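Local coordinates for protein cellulose 1,4-beta-cellobiosidase (Thermobifida fusca, PDB 4JJJ) that probably hydrolyses cellulose chains to release cellobiose, this chain being the family 48 glycoside hydrolase part of a longer multidomain cellulase, at residues A[109-114]-A[554-559]; A[175-180]-A[205-210]; A[570-573]-A[577-580]. The protein carries 1 engineered substitution. All blocks are in the same frame, centred on the assembly; numbering follows the deposited sequence.

Contact 1 of 3, residues A[109-114]-A[554-559]; sequences QPNADG and DPWDGS. With CA (calcium ion), chain F.
Asn111 reaches across to the backbone of Ser559, and this is the tight end of the contact. Its ND2 gives Ser559 O a hydrogen bond of 2.9 Å, fairly straight (164° at the hydrogen) and close to the amide plane. CG lies anti to the backbone N (chi1 -152°), carrying the amide to that carbonyl, while Asn111 OD1 takes the N-H of Ala112 at 2.9 Å. Two waters extend the grip: one donates to both Asn111 OD1 and Ser559 O and binds the calcium ion held by Arg180 O and Glu560; the other accepts from Asn111 ND2 and donates to Gly558 O. ND2 also sits at the edge of the Trp556 indole, 3.7 Å from CH2, with amide and ring planes 66° apart; the indole also meets Tyr563 edge-to-face. The solvent side is looser: the exposed Asp113 only rests CB on Trp556 CZ2 at 3.5 Å, with no polar bond across. Asp554 OD1, at the start of 554-559, binds a second, separate calcium ion. Over one face of the indole, where Gly558 N and Ser559 N lie, the chain turns back as Asp557 OD1 accepts from Ser559 N at 2.9 Å, an Asx turn leading into Glu560 of the first calcium site.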
loop_
_atom_site.group_PDB
_atom_site.type_symbol
_atom_site.label_atom_id
_atom_site.label_comp_id
_atom_site.label_asym_id
_atom_site.label_seq_id
_atom_site.Cartn_x
_atom_site.Cartn_y
_atom_site.Cartn_z
ATOM N N GLN A 109 9.842 6.416 17.592
ATOM C CA GLN A 109 9.946 5.928 18.972
ATOM C C GLN A 109 9.508 4.469 19.041
ATOM O O GLN A 109 8.649 3.974 18.233
ATOM C CB GLN A 109 9.098 6.835 19.873
ATOM C CG GLN A 109 9.392 8.298 19.808
ATOM C CD GLN A 109 10.635 8.628 20.614
ATOM O OE1 GLN A 109 11.162 7.762 21.339
ATOM N NE2 GLN A 109 11.202 9.799 20.373
ATOM N N PRO A 110 9.927 3.737 20.065
ATOM C CA PRO A 110 9.567 2.295 20.093
ATOM C C PRO A 110 8.100 1.935 20.367
ATOM O O PRO A 110 7.637 0.827 19.951
ATOM C CB PRO A 110 10.451 1.751 21.193
ATOM C CG PRO A 110 11.308 2.829 21.724
ATOM C CD PRO A 110 10.970 4.110 21.037
ATOM N N ASN A 111 7.357 2.843 21.008
ATOM C CA ASN A 111 5.946 2.664 21.219
ATOM C C ASN A 111 5.266 4.026 21.176
ATOM O O ASN A 111 5.896 5.085 21.093
ATOM C CB ASN A 111 5.676 1.895 22.526
ATOM C CG ASN A 111 4.413 1.097 22.534
ATOM O OD1 ASN A 111 3.572 1.197 21.601
ATOM N ND2 ASN A 111 4.230 0.215 23.542
ATOM N N ALA A 112 3.935 3.994 21.067
ATOM C CA ALA A 112 3.095 5.177 20.893
ATOM C C ALA A 112 3.249 6.226 22.020
ATOM O O ALA A 112 3.149 7.440 21.765
ATOM C CB ALA A 112 1.626 4.727 20.804
ATOM N N ASP A 113 3.588 5.715 23.194
ATOM C CA ASP A 113 3.887 6.590 24.355
ATOM C C ASP A 113 5.126 7.428 24.218
ATOM O O ASP A 113 5.362 8.370 25.018
ATOM C CB ASP A 113 3.915 5.801 25.669
ATOM C CG ASP A 113 4.968 4.768 25.733
ATOM O OD1 ASP A 113 5.563 4.370 24.730
ATOM O OD2 ASP A 113 5.252 4.351 26.867
ATOM N N GLY A 114 5.944 7.188 23.187
ATOM C CA GLY A 114 7.038 8.106 22.880
ATOM C C GLY A 114 6.741 9.393 22.145
ATOM O O GLY A 114 7.613 10.251 21.881
ATOM N N ASP A 554 -10.283 -1.163 24.099
ATOM C CA ASP A 554 -9.093 -1.241 24.956
ATOM C C ASP A 554 -8.457 0.131 25.119
ATOM O O ASP A 554 -7.924 0.746 24.198
ATOM C CB ASP A 554 -8.116 -2.189 24.338
ATOM C CG ASP A 554 -8.510 -3.639 24.438
ATOM O OD1 ASP A 554 -9.522 -3.993 25.094
ATOM O OD2 ASP A 554 -7.795 -4.459 23.803
ATOM N N PRO A 555 -8.422 0.636 26.343
ATOM C CA PRO A 555 -7.595 1.832 26.633
ATOM C C PRO A 555 -6.108 1.473 26.759
ATOM O O PRO A 555 -5.781 0.299 26.841
ATOM C CB PRO A 555 -8.179 2.321 27.954
ATOM C CG PRO A 555 -8.518 1.036 28.597
ATOM C CD PRO A 555 -9.108 0.093 27.529
ATOM N N TRP A 556 -5.238 2.441 26.775
ATOM C CA TRP A 556 -3.786 2.220 26.933
ATOM C C TRP A 556 -3.543 1.573 28.286
ATOM O O TRP A 556 -4.148 1.999 29.314
ATOM C CB TRP A 556 -3.106 3.581 26.962
ATOM C CG TRP A 556 -1.674 3.571 27.240
ATOM C CD1 TRP A 556 -1.072 4.094 28.376
ATOM C CD2 TRP A 556 -0.583 3.163 26.370
ATOM N NE1 TRP A 556 0.272 3.986 28.265
ATOM C CE2 TRP A 556 0.593 3.355 27.084
ATOM C CE3 TRP A 556 -0.505 2.499 25.135
ATOM C CZ2 TRP A 556 1.819 3.085 26.554
ATOM C CZ3 TRP A 556 0.742 2.179 24.638
ATOM C CH2 TRP A 556 1.881 2.536 25.305
ATOM N N ASP A 557 -2.728 0.526 28.283
ATOM C CA ASP A 557 -2.442 -0.255 29.491
ATOM C C ASP A 557 -0.981 -0.171 29.828
ATOM O O ASP A 557 -0.471 -0.994 30.611
ATOM C CB ASP A 557 -2.914 -1.733 29.342
ATOM C CG ASP A 557 -2.135 -2.485 28.264
ATOM O OD1 ASP A 557 -1.104 -1.944 27.836
ATOM O OD2 ASP A 557 -2.697 -3.508 27.838
ATOM N N GLY A 558 -0.273 0.767 29.213
ATOM C CA GLY A 558 1.154 0.863 29.355
ATOM C C GLY A 558 1.983 0.207 28.260
ATOM O O GLY A 558 3.182 0.419 28.213
ATOM N N SER A 559 1.371 -0.589 27.385
ATOM C CA SER A 559 2.046 -1.115 26.180
ATOM C C SER A 559 1.140 -1.245 24.965
ATOM O O SER A 559 1.667 -1.102 23.870
ATOM C CB SER A 559 2.698 -2.428 26.417
ATOM O OG SER A 559 1.795 -3.290 26.913
HETATM CA CA CA F . -11.213 -5.449 24.620
HETATM O O HOH W 1 1.336 -0.426 21.322
HETATM O O HOH W 2 5.348 0.666 26.196
HETATM O O HOH W 3 -10.006 -7.119 25.030
HETATM O O HOH W 4 -13.130 -6.560 24.392
HETATM O O HOH W 5 -11.892 -5.178 26.837
#

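Contact 2 of 3, residues A[175-180]-A[205-210]; sequences YQRGAR and DLFTDD. With CA (calcium ion), chain E; BGC (beta-D-glucopyranose), chain D; BGC (beta-D-glucopyranose), chain B; BGC (beta-D-glucopyranose), chain C.
The Phe207 ring is sandwiched: Gln176 CG lies over the centre of one face, Leu206 CB over the centre of the other, and Arg177 CD comes in at the edge, in plane. The contact joins the loop at 175-180 to the residues leading into strand 208-209, and lines the glycan-binding pocket of the (alpha/alpha)6 family 48 fold. The Gln176 contact is a CH-pi interaction, with CG 3.5 Å from the Phe207 ring centroid and 2° off the normal; CB adds 3.4 Å to Phe207 CD1. Bent at chi2 (-81°), the Gln176 chain crosses the face and leaves its amide steeply inclined to the ring. NE2 is gripped twice, donating to Tyr175 O and to O6 of the glucose in chain C, both at 2.9 Å. An alanine in place of Phe207 would take away the ring face that Gln176 CB and CG lie on, and the sugar-binding amide would probably be freer to turn. Arg177, its guanidinium nearly perpendicular to the ring, sends NH1 to Tyr563 O and to a water that donates to Leu206 O, while NE pairs with Glu181. Past the strand, Asp210 OD2 accepts from O6 of the glucose in chain D at 2.6 Å.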
loop_
_atom_site.group_PDB
_atom_site.type_symbol
_atom_site.label_atom_id
_atom_site.label_comp_id
_atom_site.label_asym_id
_atom_site.label_seq_id
_atom_site.Cartn_x
_atom_site.Cartn_y
_atom_site.Cartn_z
ATOM N N TYR A 175 -1.890 6.436 10.770
ATOM C CA TYR A 175 -0.578 6.067 11.315
ATOM C C TYR A 175 0.365 7.225 11.412
ATOM O O TYR A 175 0.638 7.921 10.434
ATOM C CB TYR A 175 0.021 4.941 10.419
ATOM C CG TYR A 175 -0.894 3.788 10.252
ATOM C CD1 TYR A 175 -1.036 2.872 11.225
ATOM C CD2 TYR A 175 -1.604 3.657 9.083
ATOM C CE1 TYR A 175 -1.996 1.853 11.131
ATOM C CE2 TYR A 175 -2.555 2.653 8.925
ATOM C CZ TYR A 175 -2.713 1.723 9.911
ATOM O OH TYR A 175 -3.582 0.643 9.868
ATOM N N GLN A 176 0.911 7.348 12.635
ATOM C CA GLN A 176 1.865 8.391 12.976
ATOM C C GLN A 176 2.899 7.989 14.043
ATOM O O GLN A 176 3.954 8.675 14.159
ATOM C CB GLN A 176 1.266 9.715 13.502
ATOM C CG GLN A 176 0.376 10.476 12.610
ATOM C CD GLN A 176 1.146 11.298 11.608
ATOM O OE1 GLN A 176 1.628 12.453 11.901
ATOM N NE2 GLN A 176 1.314 10.758 10.428
ATOM N N ARG A 177 2.678 6.926 14.744
ATOM C CA ARG A 177 3.415 6.702 16.052
ATOM C C ARG A 177 4.186 5.432 16.085
ATOM O O ARG A 177 4.327 4.724 17.091
ATOM C CB ARG A 177 2.442 6.863 17.272
ATOM C CG ARG A 177 1.904 8.313 17.301
ATOM C CD ARG A 177 1.009 8.615 18.493
ATOM N NE ARG A 177 -0.195 7.861 18.490
ATOM C CZ ARG A 177 -1.144 7.893 19.411
ATOM N NH1 ARG A 177 -0.973 8.685 20.443
ATOM N NH2 ARG A 177 -2.267 7.184 19.276
ATOM N N GLY A 178 4.770 5.137 14.933
ATOM C CA GLY A 178 5.812 4.115 14.914
ATOM C C GLY A 178 5.334 2.668 14.768
ATOM O O GLY A 178 4.135 2.360 14.450
ATOM N N ALA A 179 6.267 1.756 14.882
ATOM C CA ALA A 179 6.038 0.394 14.601
ATOM C C ALA A 179 5.023 -0.345 15.369
ATOM O O ALA A 179 4.492 -1.374 14.934
ATOM C CB ALA A 179 7.369 -0.383 14.664
ATOM N N ARG A 180 4.734 0.128 16.597
ATOM C CA ARG A 180 3.863 -0.601 17.482
ATOM C C ARG A 180 2.494 -0.014 17.453
ATOM O O ARG A 180 1.653 -0.443 18.188
ATOM C CB ARG A 180 4.482 -0.598 18.916
ATOM C CG ARG A 180 5.609 -1.613 19.016
ATOM C CD ARG A 180 6.029 -1.845 20.471
ATOM N NE ARG A 180 5.005 -2.451 21.267
ATOM C CZ ARG A 180 5.173 -2.811 22.547
ATOM N NH1 ARG A 180 6.366 -2.628 23.143
ATOM N NH2 ARG A 180 4.165 -3.340 23.232
ATOM N N ASP A 205 0.340 18.227 17.894
ATOM C CA ASP A 205 1.112 17.940 19.027
ATOM C C ASP A 205 0.826 16.663 19.721
ATOM O O ASP A 205 1.369 16.423 20.828
ATOM C CB ASP A 205 1.114 19.147 20.042
ATOM C CG ASP A 205 -0.302 19.586 20.484
ATOM O OD1 ASP A 205 -1.283 18.976 20.052
ATOM O OD2 ASP A 205 -0.400 20.469 21.407
ATOM N N LEU A 206 0.048 15.740 19.086
ATOM C CA LEU A 206 0.012 14.361 19.532
ATOM C C LEU A 206 1.289 13.652 18.999
ATOM O O LEU A 206 1.669 12.631 19.468
ATOM C CB LEU A 206 -1.216 13.697 18.862
ATOM C CG LEU A 206 -2.583 14.126 19.390
ATOM C CD1 LEU A 206 -3.719 13.691 18.462
ATOM C CD2 LEU A 206 -2.823 13.534 20.722
ATOM N N PHE A 207 1.827 14.207 17.912
ATOM C CA PHE A 207 2.777 13.542 17.057
ATOM C C PHE A 207 4.172 14.111 17.068
ATOM O O PHE A 207 5.114 13.342 17.128
ATOM C CB PHE A 207 2.220 13.394 15.640
ATOM C CG PHE A 207 0.829 12.811 15.610
ATOM C CD1 PHE A 207 0.548 11.623 16.214
ATOM C CD2 PHE A 207 -0.222 13.459 14.950
ATOM C CE1 PHE A 207 -0.719 11.060 16.190
ATOM C CE2 PHE A 207 -1.487 12.941 14.915
ATOM C CZ PHE A 207 -1.725 11.713 15.498
ATOM N N THR A 208 4.310 15.420 16.969
ATOM C CA THR A 208 5.610 16.118 16.876
ATOM C C THR A 208 5.703 17.086 18.051
ATOM O O THR A 208 4.726 17.759 18.338
ATOM C CB THR A 208 5.635 16.828 15.580
ATOM O OG1 THR A 208 5.510 15.871 14.501
ATOM C CG2 THR A 208 6.935 17.553 15.334
ATOM N N ASP A 209 6.859 17.090 18.693
ATOM C CA ASP A 209 7.151 17.965 19.855
ATOM C C ASP A 209 7.975 19.106 19.314
ATOM O O ASP A 209 9.129 18.947 18.925
ATOM C CB ASP A 209 7.884 17.161 20.896
ATOM C CG ASP A 209 8.106 17.915 22.202
ATOM O OD1 ASP A 209 7.583 19.026 22.299
ATOM O OD2 ASP A 209 8.784 17.300 23.071
ATOM N N ASP A 210 7.348 20.283 19.198
ATOM C CA ASP A 210 7.976 21.444 18.651
ATOM C C ASP A 210 7.591 22.577 19.572
ATOM O O ASP A 210 6.575 22.525 20.254
ATOM C CB ASP A 210 7.496 21.677 17.233
ATOM C CG ASP A 210 8.406 22.578 16.437
ATOM O OD1 ASP A 210 9.229 23.340 17.025
ATOM O OD2 ASP A 210 8.264 22.527 15.190
HETATM CA CA CA E . 0.441 -1.830 19.673
HETATM C C2 BGC D . 9.760 19.998 9.191
HETATM C C3 BGC D . 10.309 21.228 9.948
HETATM C C4 BGC D . 9.183 21.878 10.765
HETATM C C5 BGC D . 8.439 20.824 11.627
HETATM C C6 BGC D . 7.292 21.279 12.534
HETATM C C1 BGC D . 9.033 19.082 10.140
HETATM O O2 BGC D . 10.855 19.397 8.588
HETATM O O3 BGC D . 10.816 22.208 8.998
HETATM O O4 BGC D . 9.837 22.703 11.826
HETATM O O5 BGC D . 7.911 19.815 10.693
HETATM O O6 BGC D . 7.226 20.632 13.808
HETATM C C2 BGC B . 1.484 7.298 7.102
HETATM C C3 BGC B . 2.654 8.184 7.324
HETATM C C4 BGC B . 3.692 7.584 8.288
HETATM C C5 BGC B . 3.972 6.151 7.767
HETATM C C6 BGC B . 5.030 5.515 8.659
HETATM C C1 BGC B . 1.965 5.925 6.665
HETATM O O2 BGC B . 0.600 7.858 6.165
HETATM O O3 BGC B . 2.145 9.394 7.755
HETATM O O4 BGC B . 4.959 8.291 8.200
HETATM O O5 BGC B . 2.802 5.347 7.652
HETATM O O6 BGC B . 4.372 5.124 9.882
HETATM C C2 BGC C . 6.619 9.686 9.105
HETATM C C3 BGC C . 6.878 10.987 9.836
HETATM C C4 BGC C . 6.094 12.147 9.253
HETATM C C5 BGC C . 4.639 11.800 9.072
HETATM C C6 BGC C . 3.815 12.791 8.339
HETATM C C1 BGC C . 5.089 9.459 9.019
HETATM O O2 BGC C . 7.269 8.569 9.696
HETATM O O3 BGC C . 8.300 11.286 9.808
HETATM O O4 BGC C . 6.213 13.223 10.245
HETATM O O5 BGC C . 4.498 10.548 8.331
HETATM O O6 BGC C . 2.446 12.432 8.315
HETATM O O HOH W 6 0.889 10.648 21.285
HETATM O O HOH W 7 2.490 -3.260 19.950
HETATM O O HOH W 1 1.336 -0.426 21.322
#

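Contact 3 of 3, residues A[570-573]-A[577-580]; sequences GTMP and RIEP
Gly570 and Ile578 are joined by two backbone hydrogen bonds. Ile578 N gives the shorter one to Gly570 O at 2.8 Å, with 155° at the hydrogen and the donor tilted from the carbonyl plane. The return bond, Gly570 N to Ile578 O at 3.1 Å, lies in the carbonyl plane but is more bent, 136° at the hydrogen. They make this an antiparallel hydrogen-bonded pair, and Thr571 with Arg577 follows as the non-hydrogen-bonded pair. Together the two pairs form a short beta hairpin, strands 570-571 and 577-578. Thr571 and Arg577 put their side chains on one face of the ribbon and Ile578 on the other. The apolar part of the contact belongs to Ile578. CG1 lies anti to the carbonyl carbon (chi1 -48°) and the chain runs on extended, which brings CD1 to Thr571 C at 3.7 Å and, more closely, to Met572 SD at 3.5 Å. The methionine chain, bent at both chi2 and chi3, crosses the isoleucine at about a right angle; Met572 also rests on Tyr203 and Ile578 on Trp568. The charged part is confined to the second strand and its exit: Arg577 NH2 stands 2.9 Å from Glu579 OE1, a salt bridge of charges alone, since the oxygen lies well out of the guanidinium plane. Away from the hairpin partner, the backbone of Thr571 is hydrogen-bonded to that of Gly198.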
loop_
_atom_site.group_PDB
_atom_site.type_symbol
_atom_site.label_atom_id
_atom_site.label_comp_id
_atom_site.label_asym_id
_atom_site.label_seq_id
_atom_site.Cartn_x
_atom_site.Cartn_y
_atom_site.Cartn_z
ATOM N N GLY A 570 -8.755 17.141 23.548
ATOM C CA GLY A 570 -9.269 17.642 22.326
ATOM C C GLY A 570 -10.540 16.896 21.966
ATOM O O GLY A 570 -10.916 15.925 22.668
ATOM N N THR A 571 -11.163 17.295 20.884
ATOM C CA THR A 571 -12.356 16.560 20.436
ATOM C C THR A 571 -12.225 16.253 18.915
ATOM O O THR A 571 -11.701 17.056 18.145
ATOM C CB THR A 571 -13.645 17.355 20.671
ATOM O OG1 THR A 571 -13.522 18.644 20.073
ATOM C CG2 THR A 571 -13.893 17.435 22.136
ATOM N N MET A 572 -12.854 15.144 18.519
ATOM C CA MET A 572 -13.020 14.835 17.128
ATOM C C MET A 572 -14.115 15.755 16.600
ATOM O O MET A 572 -14.845 16.413 17.416
ATOM C CB MET A 572 -13.431 13.358 16.964
ATOM C CG MET A 572 -12.409 12.387 17.550
ATOM S SD MET A 572 -10.846 12.281 16.598
ATOM C CE MET A 572 -11.334 11.431 15.116
ATOM N N PRO A 573 -14.342 15.772 15.287
ATOM C CA PRO A 573 -15.421 16.608 14.757
ATOM C C PRO A 573 -16.808 16.354 15.294
ATOM O O PRO A 573 -17.592 17.308 15.384
ATOM C CB PRO A 573 -15.333 16.365 13.246
ATOM C CG PRO A 573 -13.870 16.103 13.032
ATOM C CD PRO A 573 -13.403 15.345 14.213
ATOM N N ARG A 577 -14.449 12.815 22.781
ATOM C CA ARG A 577 -13.316 13.251 23.590
ATOM C C ARG A 577 -12.050 12.469 23.374
ATOM O O ARG A 577 -12.001 11.271 23.567
ATOM C CB ARG A 577 -13.719 13.205 25.086
ATOM C CG ARG A 577 -14.843 14.199 25.366
ATOM C CD ARG A 577 -15.621 14.001 26.662
ATOM N NE ARG A 577 -14.833 14.086 27.902
ATOM C CZ ARG A 577 -14.270 15.192 28.402
ATOM N NH1 ARG A 577 -14.333 16.364 27.760
ATOM N NH2 ARG A 577 -13.591 15.104 29.548
ATOM N N ILE A 578 -11.004 13.168 22.908
ATOM C CA ILE A 578 -9.636 12.593 22.829
ATOM C C ILE A 578 -8.896 12.976 24.113
ATOM O O ILE A 578 -8.487 14.107 24.271
ATOM C CB ILE A 578 -8.897 13.158 21.655
ATOM C CG1 ILE A 578 -9.750 13.121 20.331
ATOM C CG2 ILE A 578 -7.579 12.414 21.431
ATOM C CD1 ILE A 578 -9.329 14.057 19.256
ATOM N N GLU A 579 -8.733 11.997 24.962
ATOM C CA GLU A 579 -8.090 12.151 26.245
ATOM C C GLU A 579 -7.585 10.797 26.713
ATOM O O GLU A 579 -8.036 9.686 26.293
ATOM C CB GLU A 579 -9.036 12.698 27.305
ATOM C CG GLU A 579 -10.332 12.040 27.288
ATOM C CD GLU A 579 -11.350 12.547 28.320
ATOM O OE1 GLU A 579 -11.196 13.712 28.796
ATOM O OE2 GLU A 579 -12.202 11.663 28.631
ATOM N N PRO A 580 -6.654 10.814 27.653
ATOM C CA PRO A 580 -6.287 9.555 28.281
ATOM C C PRO A 580 -7.412 8.747 28.781
ATOM O O PRO A 580 -8.327 9.332 29.363
ATOM C CB PRO A 580 -5.303 9.987 29.405
ATOM C CG PRO A 580 -4.811 11.246 28.877
ATOM C CD PRO A 580 -5.875 11.949 28.212
#

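How the contacts relate
Coming from the N terminus, the chain leaves helix 71-83 and lays down 109-114, whose partner arrives only 440 residues later. Well inside that span, contact 2 closes a much smaller loop and is thus nested within contact 1; it joins the loop after strand 170-173 to the residues before strand 208-209. The chain then runs on through most of the helical fold before 554-559 closes contact 1, tying the loop after helix 71-83 to the one after helix 519-533. Contact 3 follows in series as a local hairpin. Contacts 1 and 2 touch, with Arg180 packed against Pro110 and Asn111 and one calcium-bound water common to both; contact 3 touches neither.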